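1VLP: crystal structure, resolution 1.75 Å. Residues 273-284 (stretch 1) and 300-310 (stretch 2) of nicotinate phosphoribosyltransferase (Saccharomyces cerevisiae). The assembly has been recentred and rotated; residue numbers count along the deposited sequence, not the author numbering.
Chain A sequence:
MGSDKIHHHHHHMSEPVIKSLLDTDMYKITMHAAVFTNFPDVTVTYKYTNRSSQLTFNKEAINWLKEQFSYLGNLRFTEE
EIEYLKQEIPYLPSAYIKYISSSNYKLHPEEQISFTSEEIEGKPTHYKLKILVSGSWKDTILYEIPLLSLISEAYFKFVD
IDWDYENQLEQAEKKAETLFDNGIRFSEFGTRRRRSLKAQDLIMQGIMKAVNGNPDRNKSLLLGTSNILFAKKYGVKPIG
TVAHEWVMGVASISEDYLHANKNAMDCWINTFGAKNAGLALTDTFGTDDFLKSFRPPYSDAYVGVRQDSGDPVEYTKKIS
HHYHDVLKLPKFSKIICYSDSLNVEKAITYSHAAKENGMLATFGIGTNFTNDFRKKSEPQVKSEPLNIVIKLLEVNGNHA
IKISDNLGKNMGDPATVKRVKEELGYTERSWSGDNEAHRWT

Stretch 1, residues 273-284: GAKNAGLALTDT
Stretch 2 300-310: DAYVGVRQDSG

Residues 273-284 and 300-310 of nicotinate phosphoribosyltransferase run side by side in the same N-to-C sense, burying 806 Å² between them, both sides summed. Strand 304-307 pairs in parallel with a weakly bonded strand at about 279-281, the two axes crossing at -46° and approaching to 4.1 Å. The register sets Gly278 beside Tyr302, Ala280 beside Val305 (CA to CA 4.4 Å) and Leu281 beside Arg306 (CA to CA 5.1 Å). Ala280 (phi/psi -84/135) is the pivot: its N donates to Gly304 O at 2.8 Å, almost straight at 173°, and its O accepts from Arg306 N at 2.8 Å, so one residue spans two partners as a parallel bridge requires. Upstream, Val303 N donates to Gly278 O at 2.9 Å. The same three carbonyl oxygens also take CA-H...O contacts: Tyr302 CA to Gly278 O (3.3 Å), Leu279 CA to Gly304 O (3.4 Å) and Val305 CA to Ala280 O (3.2 Å).

Three residues cover the most surface: Arg306, Leu279 and Tyr302. Tyr302, the first residue after the helix to leave helical phi/psi (-62/141, chi1 m, chi2 -87°), slots its ring between two methyls. Ala277 CB lies 3.8 Å from the ring centroid over one face, and Ala280 CB lies 4.0 Å from it over the opposite face, both as CH-pi contacts; alanine suits both places, its single methyl packing directly on the ring. Gly278, at phi/psi 83/-141, follows Ala277 with a positive phi that favours glycine; Leu279 comes between it and Ala280.

Leu279 (chi1 m, chi2 t) points to the same sheet face as Leu281 and Arg306, its CD2 lying 3.8 Å from Val303 CG2. Gly304 leaves room for it: an ideal CB there would sit 3.1 Å from Leu279 CD2, a tight approach. Arg306 (phi/psi -105/126) is extended through chi1 and chi2, both t, then turns at chi3 129°. Leu281 (chi1 t, chi2 p) lays CD1 over one face of the guanidinium, while Arg306 NH2 makes a salt bridge with Asp308 OD1 at 3.3 Å, its hydrogen bond weak. On the other sheet face, with Ala280, Val305 (chi1 m) brings CG1 to 3.5 Å from Thr282 CG2.

The ends close differently. At the start, in the 3-10 segment 274-275, Ala274 CB meets Ala301 CB at 3.9 Å, and a water donates to Lys275 O (2.9 Å) and Ala301 O (2.7 Å) while accepting from Gly278 N (2.9 Å). At the far end the buried carboxylate of Asp283 (chi1 p) takes a hydrogen bond at OD2 from Ser309 OG (chi1 p), 2.7 Å away. A second water donates to Asp283 OD1 and Arg306 O, 2.6 Å from each, and a third donates to Asp283 OD2 at 2.6 Å, so both carboxylate oxygens are satisfied.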

# COMPACT_ATOMS: atom_id res chain seq x y z
N GLY A 273 -15.27 6.35 12.85
CA GLY A 273 -15.29 6.54 14.28
C GLY A 273 -13.90 6.86 14.78
O GLY A 273 -12.90 6.30 14.29
N ALA A 274 -13.84 7.76 15.76
CA ALA A 274 -12.56 8.22 16.32
C ALA A 274 -11.73 7.06 16.80
O ALA A 274 -10.52 7.00 16.55
CB ALA A 274 -12.78 9.18 17.45
N LYS A 275 -12.34 6.10 17.48
CA LYS A 275 -11.53 5.00 17.98
C LYS A 275 -10.88 4.15 16.90
O LYS A 275 -9.87 3.47 17.18
CB LYS A 275 -12.29 4.17 19.00
CG LYS A 275 -13.27 3.18 18.51
CD LYS A 275 -13.88 2.45 19.73
CE LYS A 275 -14.84 1.34 19.34
NZ LYS A 275 -16.09 1.86 18.69
N ASN A 276 -11.42 4.18 15.67
CA ASN A 276 -10.92 3.40 14.56
C ASN A 276 -10.06 4.19 13.58
O ASN A 276 -9.73 3.69 12.50
CB ASN A 276 -12.10 2.73 13.85
CG ASN A 276 -12.97 1.94 14.81
OD1 ASN A 276 -12.45 1.06 15.47
ND2 ASN A 276 -14.28 2.28 14.93
N ALA A 277 -9.61 5.37 14.00
CA ALA A 277 -8.86 6.29 13.15
C ALA A 277 -7.55 5.64 12.63
O ALA A 277 -7.20 5.82 11.51
CB ALA A 277 -8.56 7.55 13.88
N GLY A 278 -6.90 4.84 13.47
CA GLY A 278 -5.70 4.11 13.13
C GLY A 278 -4.44 4.95 13.26
O GLY A 278 -4.28 5.72 14.19
N LEU A 279 -3.53 4.74 12.33
CA LEU A 279 -2.31 5.49 12.27
C LEU A 279 -2.40 6.64 11.27
O LEU A 279 -2.87 6.48 10.14
CB LEU A 279 -1.13 4.58 11.91
CG LEU A 279 -0.88 3.41 12.83
CD1 LEU A 279 -0.02 2.44 12.05
CD2 LEU A 279 -0.21 3.84 14.11
N ALA A 280 -1.90 7.80 11.68
CA ALA A 280 -1.92 8.95 10.80
C ALA A 280 -0.72 8.93 9.85
O ALA A 280 0.39 8.70 10.25
CB ALA A 280 -1.94 10.23 11.61
N LEU A 281 -0.96 9.20 8.58
CA LEU A 281 0.08 9.40 7.58
C LEU A 281 0.41 10.90 7.44
O LEU A 281 -0.37 11.67 6.91
CB LEU A 281 -0.42 8.83 6.26
CG LEU A 281 0.57 8.55 5.15
CD1 LEU A 281 1.79 7.71 5.62
CD2 LEU A 281 -0.16 7.87 4.01
N THR A 282 1.57 11.29 7.94
CA THR A 282 1.86 12.71 8.17
C THR A 282 2.60 13.45 7.06
O THR A 282 2.65 14.69 7.09
CB THR A 282 2.68 12.87 9.49
OG1 THR A 282 3.98 12.35 9.30
CG2 THR A 282 2.04 12.09 10.65
N ASP A 283 3.24 12.71 6.14
CA ASP A 283 4.24 13.29 5.22
C ASP A 283 3.73 13.75 3.85
O ASP A 283 4.48 14.34 3.07
CB ASP A 283 5.40 12.33 5.00
CG ASP A 283 4.99 11.04 4.27
OD1 ASP A 283 4.01 10.41 4.70
OD2 ASP A 283 5.66 10.65 3.28
N THR A 284 2.45 13.53 3.59
CA THR A 284 1.90 13.77 2.23
C THR A 284 2.22 15.19 1.73
O THR A 284 2.67 15.37 0.56
CB THR A 284 0.41 13.52 2.22
OG1 THR A 284 0.15 12.25 2.82
CG2 THR A 284 -0.13 13.55 0.74
N ASP A 300 -5.44 12.36 20.09
CA ASP A 300 -5.95 11.31 20.97
C ASP A 300 -6.60 10.12 20.22
O ASP A 300 -6.41 8.96 20.64
CB ASP A 300 -6.88 11.93 21.99
CG ASP A 300 -6.15 12.90 22.89
OD1 ASP A 300 -4.97 12.63 23.24
OD2 ASP A 300 -6.76 13.94 23.21
N ALA A 301 -7.28 10.40 19.11
CA ALA A 301 -7.99 9.37 18.34
C ALA A 301 -7.05 8.41 17.59
O ALA A 301 -7.15 7.16 17.71
CB ALA A 301 -8.96 10.04 17.34
N TYR A 302 -6.17 8.98 16.79
CA TYR A 302 -5.10 8.19 16.15
C TYR A 302 -4.22 7.59 17.19
O TYR A 302 -3.87 8.23 18.14
CB TYR A 302 -4.27 9.06 15.21
CG TYR A 302 -5.03 9.47 13.97
CD1 TYR A 302 -5.05 8.66 12.84
CD2 TYR A 302 -5.74 10.65 13.94
CE1 TYR A 302 -5.80 9.01 11.73
CE2 TYR A 302 -6.46 11.02 12.80
CZ TYR A 302 -6.48 10.19 11.72
OH TYR A 302 -7.19 10.53 10.58
N VAL A 303 -3.79 6.36 16.96
CA VAL A 303 -2.98 5.66 17.95
C VAL A 303 -1.50 5.82 17.69
O VAL A 303 -0.68 5.31 18.46
CB VAL A 303 -3.31 4.16 17.99
CG1 VAL A 303 -4.77 3.95 18.50
CG2 VAL A 303 -3.06 3.51 16.66
N GLY A 304 -1.20 6.55 16.63
CA GLY A 304 0.14 6.82 16.23
C GLY A 304 0.20 7.33 14.81
O GLY A 304 -0.79 7.80 14.23
N VAL A 305 1.41 7.23 14.27
CA VAL A 305 1.74 7.78 12.98
C VAL A 305 2.45 6.71 12.16
O VAL A 305 3.09 5.80 12.72
CB VAL A 305 2.66 9.03 13.04
CG1 VAL A 305 1.92 10.26 13.62
CG2 VAL A 305 3.96 8.72 13.79
N ARG A 306 2.28 6.79 10.85
CA ARG A 306 3.01 5.90 9.90
C ARG A 306 4.14 6.72 9.22
O ARG A 306 3.88 7.81 8.65
CB ARG A 306 2.06 5.23 8.85
CG ARG A 306 2.74 4.10 7.96
CD ARG A 306 1.69 3.56 6.91
NE ARG A 306 2.29 3.57 5.56
CZ ARG A 306 1.64 3.84 4.44
NH1 ARG A 306 0.32 4.09 4.43
NH2 ARG A 306 2.31 3.83 3.29
N GLN A 307 5.37 6.20 9.31
CA GLN A 307 6.56 6.80 8.70
C GLN A 307 6.79 6.13 7.31
O GLN A 307 6.91 4.92 7.22
CB GLN A 307 7.75 6.65 9.62
CG GLN A 307 9.05 7.32 9.13
CD GLN A 307 9.82 6.51 8.14
OE1 GLN A 307 10.06 5.30 8.35
NE2 GLN A 307 10.29 7.17 7.08
N ASP A 308 6.78 6.93 6.26
CA ASP A 308 6.80 6.43 4.91
C ASP A 308 7.83 7.11 4.00
O ASP A 308 7.98 6.68 2.84
CB ASP A 308 5.41 6.63 4.30
CG ASP A 308 5.15 5.72 3.10
OD1 ASP A 308 5.51 4.52 3.14
OD2 ASP A 308 4.55 6.25 2.13
N SER A 309 8.46 8.19 4.47
CA SER A 309 9.52 8.84 3.71
C SER A 309 10.48 9.62 4.59
O SER A 309 10.24 9.86 5.77
CB SER A 309 8.96 9.81 2.68
OG SER A 309 8.34 10.93 3.29
N GLY A 310 11.58 10.04 3.98
CA GLY A 310 12.58 10.80 4.71
C GLY A 310 13.43 9.91 5.57
O GLY A 310 13.37 8.70 5.46
O HOH W 1 -7.40 4.83 16.32
O HOH W 2 4.70 9.74 7.11
O HOH W 3 5.90 9.26 1.08